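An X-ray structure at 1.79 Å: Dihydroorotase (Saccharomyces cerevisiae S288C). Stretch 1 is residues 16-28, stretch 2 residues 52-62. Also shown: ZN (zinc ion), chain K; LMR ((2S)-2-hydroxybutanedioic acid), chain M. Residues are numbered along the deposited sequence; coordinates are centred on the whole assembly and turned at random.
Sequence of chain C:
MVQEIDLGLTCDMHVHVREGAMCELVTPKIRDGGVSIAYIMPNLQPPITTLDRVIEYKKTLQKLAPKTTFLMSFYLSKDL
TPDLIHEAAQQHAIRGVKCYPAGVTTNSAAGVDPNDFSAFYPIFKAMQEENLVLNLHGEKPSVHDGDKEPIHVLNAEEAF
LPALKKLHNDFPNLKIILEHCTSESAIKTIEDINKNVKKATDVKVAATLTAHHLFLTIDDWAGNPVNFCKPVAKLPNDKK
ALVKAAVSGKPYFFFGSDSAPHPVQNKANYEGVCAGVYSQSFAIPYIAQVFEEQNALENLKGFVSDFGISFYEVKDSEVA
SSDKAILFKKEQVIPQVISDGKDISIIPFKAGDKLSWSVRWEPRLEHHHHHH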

# COMPACT_ATOMS: atom_id res chain seq x y z
N HIS C 16 19.98 7.92 -7.52
CA HIS C 16 19.72 9.21 -6.90
C HIS C 16 20.75 9.46 -5.80
O HIS C 16 20.87 8.66 -4.87
CB HIS C 16 18.31 9.25 -6.29
CG HIS C 16 17.20 9.13 -7.30
ND1 HIS C 16 16.66 10.21 -7.95
CD2 HIS C 16 16.54 8.04 -7.76
CE1 HIS C 16 15.72 9.79 -8.79
NE2 HIS C 16 15.63 8.48 -8.69
N VAL C 17 21.47 10.58 -5.89
CA VAL C 17 22.40 10.97 -4.83
C VAL C 17 22.06 12.32 -4.21
O VAL C 17 22.79 12.78 -3.32
CB VAL C 17 23.87 10.97 -5.30
CG1 VAL C 17 24.34 9.55 -5.62
CG2 VAL C 17 24.05 11.90 -6.49
N ARG C 18 20.98 12.97 -4.64
CA ARG C 18 20.47 14.18 -3.97
C ARG C 18 21.54 15.28 -4.00
O ARG C 18 22.34 15.37 -4.94
CB ARG C 18 19.98 13.84 -2.56
CG ARG C 18 19.14 12.57 -2.43
CD ARG C 18 17.83 12.68 -3.19
NE ARG C 18 16.92 11.61 -2.78
CZ ARG C 18 15.89 11.19 -3.50
NH1 ARG C 18 15.61 11.75 -4.68
NH2 ARG C 18 15.13 10.20 -3.04
N GLU C 19 21.54 16.15 -2.97
CA GLU C 19 22.47 17.27 -2.88
C GLU C 19 22.92 17.42 -1.42
O GLU C 19 22.51 16.67 -0.54
CB GLU C 19 21.83 18.56 -3.41
CG GLU C 19 21.68 18.61 -4.93
CD GLU C 19 21.40 20.01 -5.45
OE1 GLU C 19 20.20 20.41 -5.51
OE2 GLU C 19 22.37 20.72 -5.81
N GLY C 20 23.80 18.40 -1.18
CA GLY C 20 24.18 18.74 0.19
C GLY C 20 24.70 17.57 1.00
O GLY C 20 25.43 16.71 0.51
N ALA C 21 24.32 17.55 2.28
CA ALA C 21 24.83 16.53 3.20
C ALA C 21 24.40 15.13 2.79
O ALA C 21 25.17 14.17 2.94
CB ALA C 21 24.38 16.82 4.63
N MET C 22 23.17 14.98 2.30
CA MET C 22 22.73 13.66 1.85
C MET C 22 23.64 13.15 0.74
O MET C 22 24.03 11.98 0.73
CB MET C 22 21.28 13.72 1.38
CG MET C 22 20.75 12.38 0.88
SD MET C 22 20.68 11.16 2.20
CE MET C 22 19.05 11.52 2.92
N CYS C 23 24.00 14.04 -0.20
CA CYS C 23 24.89 13.68 -1.29
C CYS C 23 26.27 13.26 -0.79
O CYS C 23 26.87 12.32 -1.31
CB CYS C 23 25.02 14.85 -2.26
SG CYS C 23 25.93 14.49 -3.78
N GLU C 24 26.79 13.97 0.21
CA GLU C 24 28.08 13.60 0.79
C GLU C 24 28.02 12.22 1.44
O GLU C 24 29.00 11.48 1.40
CB GLU C 24 28.51 14.66 1.80
CG GLU C 24 28.63 16.04 1.18
CD GLU C 24 29.22 17.06 2.13
OE1 GLU C 24 29.52 16.69 3.29
OE2 GLU C 24 29.40 18.22 1.71
N LEU C 25 26.88 11.87 2.03
CA LEU C 25 26.74 10.56 2.64
C LEU C 25 26.68 9.47 1.58
O LEU C 25 27.36 8.45 1.68
CB LEU C 25 25.49 10.53 3.52
CG LEU C 25 25.03 9.22 4.17
CD1 LEU C 25 26.15 8.54 4.96
CD2 LEU C 25 23.84 9.50 5.07
N VAL C 26 25.88 9.68 0.53
CA VAL C 26 25.46 8.58 -0.33
C VAL C 26 26.39 8.36 -1.51
O VAL C 26 26.56 7.22 -1.94
CB VAL C 26 24.02 8.85 -0.79
CG1 VAL C 26 23.63 7.93 -1.94
CG2 VAL C 26 23.07 8.66 0.40
N THR C 27 26.98 9.41 -2.06
CA THR C 27 27.79 9.25 -3.26
C THR C 27 28.96 8.28 -3.07
O THR C 27 29.19 7.46 -3.97
CB THR C 27 28.28 10.62 -3.75
OG1 THR C 27 27.15 11.45 -4.02
CG2 THR C 27 29.11 10.47 -5.03
N PRO C 28 29.68 8.28 -1.94
CA PRO C 28 30.70 7.23 -1.74
C PRO C 28 30.12 5.83 -1.67
O PRO C 28 30.84 4.87 -1.95
CB PRO C 28 31.36 7.63 -0.41
CG PRO C 28 31.09 9.09 -0.26
CD PRO C 28 29.70 9.27 -0.85
N ASP C 52 25.08 24.56 -17.21
CA ASP C 52 26.02 24.85 -16.13
C ASP C 52 25.70 24.03 -14.88
O ASP C 52 26.61 23.58 -14.18
CB ASP C 52 26.02 26.35 -15.82
CG ASP C 52 26.66 27.17 -16.94
OD1 ASP C 52 27.46 26.60 -17.71
OD2 ASP C 52 26.34 28.37 -17.06
N ARG C 53 24.41 23.81 -14.60
CA ARG C 53 24.01 23.04 -13.43
C ARG C 53 24.47 21.59 -13.52
O ARG C 53 24.98 21.03 -12.54
CB ARG C 53 22.49 23.11 -13.27
CG ARG C 53 21.92 22.52 -11.99
CD ARG C 53 20.67 23.31 -11.58
NE ARG C 53 19.79 22.61 -10.64
CZ ARG C 53 20.14 22.35 -9.38
NH1 ARG C 53 21.34 22.71 -8.94
NH2 ARG C 53 19.31 21.72 -8.57
N VAL C 54 24.32 20.96 -14.69
CA VAL C 54 24.70 19.55 -14.81
C VAL C 54 26.21 19.40 -14.80
O VAL C 54 26.73 18.39 -14.31
CB VAL C 54 24.08 18.92 -16.07
CG1 VAL C 54 24.81 19.34 -17.33
CG2 VAL C 54 24.05 17.38 -15.94
N ILE C 55 26.95 20.39 -15.33
CA ILE C 55 28.40 20.33 -15.28
C ILE C 55 28.90 20.47 -13.85
O ILE C 55 29.73 19.69 -13.38
CB ILE C 55 29.01 21.41 -16.19
CG1 ILE C 55 28.82 21.04 -17.66
CG2 ILE C 55 30.52 21.59 -15.88
CD1 ILE C 55 29.14 22.17 -18.62
N GLU C 56 28.37 21.46 -13.11
CA GLU C 56 28.82 21.65 -11.73
C GLU C 56 28.37 20.51 -10.84
O GLU C 56 29.10 20.13 -9.91
CB GLU C 56 28.32 23.00 -11.19
CG GLU C 56 29.00 24.21 -11.84
CD GLU C 56 30.52 24.24 -11.60
OE1 GLU C 56 31.29 24.18 -12.59
OE2 GLU C 56 30.94 24.33 -10.42
N TYR C 57 27.19 19.92 -11.10
CA TYR C 57 26.76 18.75 -10.34
C TYR C 57 27.75 17.60 -10.51
O TYR C 57 28.20 17.00 -9.53
CB TYR C 57 25.36 18.32 -10.77
CG TYR C 57 24.63 17.34 -9.85
CD1 TYR C 57 24.75 17.41 -8.47
CD2 TYR C 57 23.77 16.40 -10.38
CE1 TYR C 57 24.05 16.53 -7.64
CE2 TYR C 57 23.07 15.53 -9.58
CZ TYR C 57 23.21 15.59 -8.21
OH TYR C 57 22.49 14.71 -7.44
N LYS C 58 28.12 17.29 -11.76
CA LYS C 58 29.08 16.21 -11.99
C LYS C 58 30.40 16.49 -11.27
O LYS C 58 31.01 15.58 -10.70
CB LYS C 58 29.33 16.01 -13.49
CG LYS C 58 30.18 14.76 -13.80
CD LYS C 58 30.33 14.55 -15.31
CE LYS C 58 31.19 13.33 -15.61
NZ LYS C 58 31.34 13.08 -17.08
N LYS C 59 30.85 17.75 -11.29
CA LYS C 59 32.11 18.08 -10.63
C LYS C 59 32.02 17.81 -9.13
O LYS C 59 32.96 17.29 -8.53
CB LYS C 59 32.48 19.54 -10.91
CG LYS C 59 32.97 19.78 -12.33
CD LYS C 59 34.15 20.77 -12.39
CE LYS C 59 35.50 20.04 -12.47
NZ LYS C 59 35.93 19.75 -13.87
N THR C 60 30.87 18.13 -8.53
CA THR C 60 30.67 17.85 -7.11
C THR C 60 30.75 16.36 -6.83
O THR C 60 31.41 15.93 -5.88
CB THR C 60 29.31 18.41 -6.66
OG1 THR C 60 29.33 19.84 -6.78
CG2 THR C 60 29.01 18.02 -5.20
N LEU C 61 30.09 15.56 -7.66
CA LEU C 61 30.08 14.12 -7.45
C LEU C 61 31.47 13.53 -7.64
O LEU C 61 31.89 12.66 -6.87
CB LEU C 61 29.08 13.45 -8.40
CG LEU C 61 27.62 13.91 -8.40
CD1 LEU C 61 26.77 12.89 -9.17
CD2 LEU C 61 27.12 14.06 -6.98
N GLN C 62 32.20 13.99 -8.66
CA GLN C 62 33.53 13.44 -8.90
C GLN C 62 34.48 13.74 -7.75
O GLN C 62 35.36 12.93 -7.45
CB GLN C 62 34.12 13.98 -10.21
CG GLN C 62 33.63 13.27 -11.44
CD GLN C 62 34.22 11.87 -11.63
OE1 GLN C 62 34.57 11.17 -10.66
NE2 GLN C 62 34.30 11.45 -12.88
ZN ZN K . 14.51 7.07 -9.89
C1 LMR M . 11.31 7.51 -8.14
O1A LMR M . 12.18 6.97 -8.88
O1B LMR M . 10.12 7.38 -8.49
C2 LMR M . 11.66 8.31 -6.87
O2 LMR M . 11.16 7.79 -5.65
C3 LMR M . 13.13 8.27 -6.61
C4 LMR M . 13.29 9.51 -5.78
O4A LMR M . 12.81 9.62 -4.60
O4B LMR M . 13.91 10.41 -6.36
O HOH W 1 20.83 12.60 -8.20

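Stretch 2 is helical throughout, and the residues that meet stretch 1, Arg-53, Tyr-57 and Leu-61, recur every four positions, so they line one flank of the helix. At Arg-53 the CA-to-CB bond points sideways, but the extended side chain carries its guanidinium to Glu-19. The carboxylate oxygen Glu-19 OE1 lies near the guanidinium plane, with an N-H...O angle of 165°. The opposite charges form a salt bridge; its hydrogen bond is well directed but, at 3.4 Å between Arg-53 NH2 and Glu-19 OE1, long and therefore weak.

One turn on, Tyr-57 gives the shortest polar link. Its OH donates to the backbone carbonyl Arg-18 O at 2.6 Å, and this oxygen sits near the ring plane, as suits a phenolic donor. A water donates to Tyr-57 OH (2.8 Å) and accepts from Val-17 N (3.1 Å), bridging the same two segments a second time. Val-17 CG2 packs 4.2 Å from Tyr-57 CZ.

At Leu-61 the contact becomes apolar. Its CD2 methyl reaches Cys-23 SG at 3.4 Å, Val-17 CG2 at 3.8 Å and Thr-27 OG1 at 3.9 Å. That hydroxyl is not left unpaired beside the methyl: Thr-27 OG1 donates to Cys-23 O at 2.9 Å, within stretch 1.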